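Local structure of RNA-dependent RNA polymerase (Toscana virus, 6QW0) at residues K92-V97 and D114-T119; H123-E128 and P162-I167. The protein acts as the cap-snatching endonuclease of the viral L protein, probably cutting capped primers from host mRNAs to start viral transcription. One frame throughout, in Å; residues are numbered along the deposited sequence.

Contact 1 (K92-V97 and D114-T119). With MN3 (manganese (III) ion), chain C.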
loop_
_atom_site.group_PDB
_atom_site.type_symbol
_atom_site.label_atom_id
_atom_site.label_comp_id
_atom_site.label_asym_id
_atom_site.label_seq_id
_atom_site.Cartn_x
_atom_site.Cartn_y
_atom_site.Cartn_z
ATOM N N LYS A 92 -11.305 -2.959 6.104
ATOM C CA LYS A 92 -11.582 -2.034 7.197
ATOM C C LYS A 92 -12.087 -0.699 6.646
ATOM O O LYS A 92 -11.403 -0.038 5.856
ATOM C CB LYS A 92 -10.335 -1.840 8.057
ATOM C CG LYS A 92 -10.622 -1.211 9.409
ATOM C CD LYS A 92 -9.465 -0.372 9.909
ATOM C CE LYS A 92 -8.634 -1.152 10.904
ATOM N NZ LYS A 92 -7.222 -0.677 10.936
ATOM N N LYS A 93 -13.287 -0.308 7.064
ATOM C CA LYS A 93 -13.962 0.882 6.571
ATOM C C LYS A 93 -13.686 2.073 7.479
ATOM O O LYS A 93 -13.401 1.918 8.672
ATOM C CB LYS A 93 -15.477 0.656 6.497
ATOM C CG LYS A 93 -15.906 -0.677 5.902
ATOM C CD LYS A 93 -15.828 -0.639 4.394
ATOM C CE LYS A 93 -16.456 -1.872 3.763
ATOM N NZ LYS A 93 -16.418 -1.751 2.279
ATOM N N PHE A 94 -13.777 3.276 6.898
ATOM C CA PHE A 94 -13.714 4.492 7.704
ATOM C C PHE A 94 -14.649 4.409 8.900
ATOM O O PHE A 94 -14.285 4.829 10.006
ATOM C CB PHE A 94 -14.070 5.716 6.851
ATOM C CG PHE A 94 -12.928 6.234 6.016
ATOM C CD1 PHE A 94 -11.795 6.757 6.611
ATOM C CD2 PHE A 94 -13.007 6.214 4.633
ATOM C CE1 PHE A 94 -10.742 7.243 5.832
ATOM C CE2 PHE A 94 -11.965 6.698 3.855
ATOM C CZ PHE A 94 -10.838 7.205 4.459
ATOM N N VAL A 95 -15.851 3.853 8.696
ATOM C CA VAL A 95 -16.877 3.880 9.739
ATOM C C VAL A 95 -16.451 3.055 10.945
ATOM O O VAL A 95 -16.880 3.327 12.076
ATOM C CB VAL A 95 -18.234 3.411 9.170
ATOM C CG1 VAL A 95 -18.281 1.874 9.012
ATOM C CG2 VAL A 95 -19.384 3.889 10.053
ATOM N N GLU A 96 -15.602 2.040 10.745
ATOM C CA GLU A 96 -15.134 1.256 11.877
ATOM C C GLU A 96 -14.196 2.044 12.773
ATOM O O GLU A 96 -14.054 1.707 13.952
ATOM C CB GLU A 96 -14.446 -0.015 11.383
ATOM C CG GLU A 96 -15.271 -0.787 10.371
ATOM C CD GLU A 96 -14.518 -1.972 9.814
ATOM O OE1 GLU A 96 -13.803 -2.629 10.599
ATOM O OE2 GLU A 96 -14.623 -2.228 8.595
ATOM N N VAL A 97 -13.556 3.087 12.253
ATOM C CA VAL A 97 -12.619 3.878 13.030
ATOM C C VAL A 97 -13.261 5.161 13.550
ATOM O O VAL A 97 -12.963 5.595 14.663
ATOM C CB VAL A 97 -11.370 4.187 12.174
ATOM C CG1 VAL A 97 -10.437 5.139 12.897
ATOM C CG2 VAL A 97 -10.644 2.897 11.831
ATOM N N ASP A 114 -6.306 1.108 1.890
ATOM C CA ASP A 114 -5.514 -0.086 2.196
ATOM C C ASP A 114 -5.122 -0.159 3.669
ATOM O O ASP A 114 -5.006 -1.257 4.227
ATOM C CB ASP A 114 -4.257 -0.131 1.327
ATOM C CG ASP A 114 -4.551 -0.595 -0.086
ATOM O OD1 ASP A 114 -5.156 -1.675 -0.245
ATOM O OD2 ASP A 114 -4.220 0.130 -1.044
HETATM N N MSE A 115 -4.885 0.983 4.311
HETATM C CA MSE A 115 -4.562 0.999 5.734
HETATM C C MSE A 115 -5.206 2.211 6.409
HETATM O O MSE A 115 -5.200 3.308 5.843
HETATM C CB MSE A 115 -3.048 1.029 5.979
HETATM C CG MSE A 115 -2.181 0.039 5.170
HETATM SE SE MSE A 115 -0.326 0.152 5.702
HETATM C CE MSE A 115 -0.509 -0.788 7.418
ATOM N N ILE A 116 -5.771 2.000 7.604
ATOM C CA ILE A 116 -6.161 3.081 8.517
ATOM C C ILE A 116 -5.511 2.753 9.856
ATOM O O ILE A 116 -5.896 1.778 10.520
ATOM C CB ILE A 116 -7.684 3.229 8.667
ATOM C CG1 ILE A 116 -8.366 3.383 7.308
ATOM C CG2 ILE A 116 -8.024 4.435 9.562
ATOM C CD1 ILE A 116 -9.903 3.376 7.370
ATOM N N ILE A 117 -4.529 3.550 10.253
ATOM C CA ILE A 117 -3.705 3.284 11.427
ATOM C C ILE A 117 -3.982 4.355 12.477
ATOM O O ILE A 117 -3.782 5.548 12.227
ATOM C CB ILE A 117 -2.214 3.259 11.067
ATOM C CG1 ILE A 117 -1.959 2.277 9.915
ATOM C CG2 ILE A 117 -1.378 2.914 12.285
ATOM C CD1 ILE A 117 -0.620 2.482 9.236
ATOM N N GLU A 118 -4.397 3.927 13.666
ATOM C CA GLU A 118 -4.700 4.819 14.777
ATOM C C GLU A 118 -3.572 4.734 15.805
ATOM O O GLU A 118 -3.157 3.633 16.178
ATOM C CB GLU A 118 -6.056 4.430 15.383
ATOM C CG GLU A 118 -6.406 5.016 16.737
ATOM C CD GLU A 118 -7.827 5.570 16.785
ATOM O OE1 GLU A 118 -8.757 4.889 16.303
ATOM O OE2 GLU A 118 -8.013 6.692 17.299
ATOM N N THR A 119 -3.076 5.888 16.258
ATOM C CA THR A 119 -2.027 5.954 17.274
ATOM C C THR A 119 -2.600 6.408 18.616
ATOM O O THR A 119 -3.667 7.024 18.685
ATOM C CB THR A 119 -0.893 6.906 16.859
ATOM O OG1 THR A 119 -1.362 8.259 16.843
ATOM C CG2 THR A 119 -0.359 6.544 15.482
HETATM MN MN MN3 C . -4.965 0.003 -3.166
HETATM O O HOH W 1 -6.583 -0.750 7.905
HETATM O O HOH W 2 -7.021 -1.168 -3.205
HETATM O O HOH W 3 -5.961 0.128 -5.302
#

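Contact 2 (H123-E128 and P162-I167). With MN3 (manganese (III) ion), chain C.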
loop_
_atom_site.group_PDB
_atom_site.type_symbol
_atom_site.label_atom_id
_atom_site.label_comp_id
_atom_site.label_asym_id
_atom_site.label_seq_id
_atom_site.Cartn_x
_atom_site.Cartn_y
_atom_site.Cartn_z
ATOM N N HIS A 123 -3.501 10.579 16.386
ATOM C CA HIS A 123 -3.449 10.808 14.955
ATOM C C HIS A 123 -3.933 9.560 14.231
ATOM O O HIS A 123 -3.853 8.444 14.754
ATOM C CB HIS A 123 -2.026 11.157 14.509
ATOM C CG HIS A 123 -1.569 12.523 14.931
ATOM N ND1 HIS A 123 -0.869 12.746 16.097
ATOM C CD2 HIS A 123 -1.693 13.732 14.332
ATOM C CE1 HIS A 123 -0.594 14.035 16.205
ATOM N NE2 HIS A 123 -1.091 14.656 15.152
ATOM N N VAL A 124 -4.448 9.755 13.021
ATOM C CA VAL A 124 -4.866 8.650 12.166
ATOM C C VAL A 124 -4.111 8.748 10.850
ATOM O O VAL A 124 -4.054 9.817 10.238
ATOM C CB VAL A 124 -6.383 8.654 11.920
ATOM C CG1 VAL A 124 -6.748 7.529 10.956
ATOM C CG2 VAL A 124 -7.139 8.507 13.254
ATOM N N TYR A 125 -3.516 7.641 10.426
ATOM C CA TYR A 125 -2.750 7.606 9.189
ATOM C C TYR A 125 -3.507 6.744 8.188
ATOM O O TYR A 125 -3.838 5.592 8.478
ATOM C CB TYR A 125 -1.333 7.089 9.449
ATOM C CG TYR A 125 -0.586 7.970 10.429
ATOM C CD1 TYR A 125 0.127 9.079 9.996
ATOM C CD2 TYR A 125 -0.650 7.728 11.802
ATOM C CE1 TYR A 125 0.787 9.905 10.904
ATOM C CE2 TYR A 125 -0.004 8.553 12.709
ATOM C CZ TYR A 125 0.716 9.634 12.255
ATOM O OH TYR A 125 1.360 10.444 13.163
ATOM N N VAL A 126 -3.813 7.318 7.027
ATOM C CA VAL A 126 -4.526 6.614 5.964
ATOM C C VAL A 126 -3.527 6.373 4.840
ATOM O O VAL A 126 -2.870 7.313 4.382
ATOM C CB VAL A 126 -5.749 7.415 5.480
ATOM C CG1 VAL A 126 -6.394 6.754 4.277
ATOM C CG2 VAL A 126 -6.771 7.587 6.625
ATOM N N VAL A 127 -3.383 5.110 4.426
ATOM C CA VAL A 127 -2.376 4.726 3.435
ATOM C C VAL A 127 -3.074 3.989 2.299
ATOM O O VAL A 127 -3.869 3.078 2.543
ATOM C CB VAL A 127 -1.263 3.850 4.042
ATOM C CG1 VAL A 127 -0.177 3.593 3.001
ATOM C CG2 VAL A 127 -0.655 4.508 5.276
ATOM N N GLU A 128 -2.785 4.385 1.059
ATOM C CA GLU A 128 -3.376 3.720 -0.095
ATOM C C GLU A 128 -2.271 3.293 -1.045
ATOM O O GLU A 128 -1.364 4.085 -1.339
ATOM C CB GLU A 128 -4.385 4.614 -0.817
ATOM C CG GLU A 128 -4.975 3.980 -2.063
ATOM C CD GLU A 128 -5.802 2.723 -1.791
ATOM O OE1 GLU A 128 -6.278 2.492 -0.658
ATOM O OE2 GLU A 128 -5.989 1.953 -2.742
ATOM N N PRO A 162 -6.972 14.167 13.720
ATOM C CA PRO A 162 -6.130 14.567 12.585
ATOM C C PRO A 162 -5.723 13.357 11.758
ATOM O O PRO A 162 -5.438 12.281 12.288
ATOM C CB PRO A 162 -4.923 15.234 13.253
ATOM C CG PRO A 162 -4.908 14.697 14.630
ATOM C CD PRO A 162 -6.326 14.441 15.013
ATOM N N ILE A 163 -5.720 13.542 10.442
ATOM C CA ILE A 163 -5.362 12.487 9.500
ATOM C C ILE A 163 -4.173 12.951 8.666
ATOM O O ILE A 163 -4.126 14.107 8.237
ATOM C CB ILE A 163 -6.558 12.129 8.586
ATOM C CG1 ILE A 163 -7.690 11.486 9.386
ATOM C CG2 ILE A 163 -6.109 11.207 7.414
ATOM C CD1 ILE A 163 -8.978 11.311 8.576
ATOM N N SER A 164 -3.232 12.042 8.407
ATOM C CA SER A 164 -2.235 12.235 7.359
ATOM C C SER A 164 -2.499 11.193 6.283
ATOM O O SER A 164 -2.700 10.016 6.608
ATOM C CB SER A 164 -0.813 12.107 7.911
ATOM O OG SER A 164 -0.533 13.153 8.829
ATOM N N LEU A 165 -2.535 11.624 5.017
ATOM C CA LEU A 165 -2.892 10.751 3.900
ATOM C C LEU A 165 -1.634 10.419 3.107
ATOM O O LEU A 165 -0.990 11.322 2.564
ATOM C CB LEU A 165 -3.926 11.410 2.987
ATOM C CG LEU A 165 -4.287 10.689 1.685
ATOM C CD1 LEU A 165 -4.864 9.298 1.955
ATOM C CD2 LEU A 165 -5.281 11.530 0.877
ATOM N N TYR A 166 -1.307 9.127 3.015
ATOM C CA TYR A 166 -0.096 8.673 2.337
ATOM C C TYR A 166 -0.460 7.754 1.179
ATOM O O TYR A 166 -1.395 6.951 1.281
ATOM C CB TYR A 166 0.845 7.930 3.295
ATOM C CG TYR A 166 1.580 8.819 4.270
ATOM C CD1 TYR A 166 2.597 9.676 3.832
ATOM C CD2 TYR A 166 1.241 8.819 5.629
ATOM C CE1 TYR A 166 3.282 10.487 4.721
ATOM C CE2 TYR A 166 1.911 9.632 6.528
ATOM C CZ TYR A 166 2.916 10.475 6.068
ATOM O OH TYR A 166 3.597 11.280 6.954
ATOM N N ILE A 167 0.315 7.849 0.097
ATOM C CA ILE A 167 0.100 7.068 -1.122
ATOM C C ILE A 167 1.406 6.396 -1.499
ATOM O O ILE A 167 2.467 7.011 -1.376
ATOM C CB ILE A 167 -0.354 7.951 -2.304
ATOM C CG1 ILE A 167 -1.513 8.870 -1.902
ATOM C CG2 ILE A 167 -0.707 7.094 -3.510
ATOM C CD1 ILE A 167 -2.828 8.165 -1.624
HETATM MN MN MN3 C . -4.965 0.003 -3.166
HETATM O O HOH W 2 -7.021 -1.168 -3.205
HETATM O O HOH W 3 -5.961 0.128 -5.302
#

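Contact 1 (K92-V97 and D114-T119)
Lys92 and Ile116 supply the polar link between these segments. The lysine ammonium donates to the main-chain carbonyl of the strand, with NZ of Lys92 2.8 Å from O of Ile116; the donor lies in the carbonyl plane, at a C=O...N angle of 155°. CG of Lys92 is anti to the backbone N (chi1 -164°), and the chain is bent at chi2 and chi3. A water extends the grip: it accepts from NZ of Lys92 at 3.1 Å and from N of Ile116 at 2.9 Å, so both backbone polar atoms of Ile116 have a partner here.

Strand 115-118 begins in a classic beta bulge, where Asp114 and Met115 (selenomethionine) both face Val127. Just before the strand, Asp114 binds manganese through OD2 at 2.3 Å, in the active-site setting expected of a PD-(D/E)XK nuclease.

The two branches of Ile116 find different apolar partners. CD1 meets CD1 of Phe94 at 3.9 Å, the two side chains crossing at about a right angle. CG2 meets CG2 of Val97 at 3.8 Å, the side chains running past each other in opposite directions. The Phe94 side chain also touches Tyr150, Ala153, Cys154 and Arg157 of helix 136-157.

Contact 2 (H123-E128 and P162-I167)
Tyr125 and Tyr166 share a first torsion, CG anti to the carbonyl carbon and beside the backbone N (chi1 -60° and -74°), which starts both side chains the same way from neighbouring strands. The two side chains lie side by side, pointing the same way, and CD1 of Tyr125 reaches the edge of the Tyr166 ring in its plane, 3.9 Å from CE2 of Tyr166. CB of Ser164 approaches CD1 of Tyr125 at 3.8 Å.

Val124, Val126 and Glu128 point to the other face, with Ile163, Leu165 and Ile167. There Val126 divides its branches: CG2 touches CG2 of Ile163, and CG1 touches CD1 of Leu165, each pair at 3.8 Å.

Five backbone hydrogen bonds fix the register. Val124, Val126 and Glu128 donate to Pro162, Ser164 and Tyr166, while Ser164 and Tyr166 donate back to Val124 and Val126; N of Tyr166 lies 2.8 Å from O of Val126. The axes of segments 124-128 and 163-167 are 4.7 Å apart at closest approach, with 18° between their directions.

Glu128 binds manganese through OE2 at 2.2 Å, alongside His79, Asp114 and the carbonyl of Phe129. The parallel pair, connected through helix 136-157, is a beta-alpha-beta unit whose first strand carries metal ligands, as expected of the PD-(D/E)XK nuclease fold.

How the contacts relate
Contact 2 is buried and joins two parallel strands of the mixed sheet through regular backbone bonding, whereas contact 1 is only partly buried and attaches a short helix and its leading loop to strand 115-118. In contact 1 the polar link runs from a side chain, partly through a water, to the strand backbone, and the rest is apolar side-chain contact; its buried area is about half as large (283 against 593 Å²). Antiparallel pairing of 115-118 with 124-131 unites them: N of Tyr125 lies 2.8 Å from O of Ile117, a probable hydrogen bond. Both contacts also reach the same manganese ion, through Asp114 and Glu128. N of Asp114 probably bonds OE1 of Glu128 at 2.9 Å, which would help orient the carboxylate whose other oxygen binds metal.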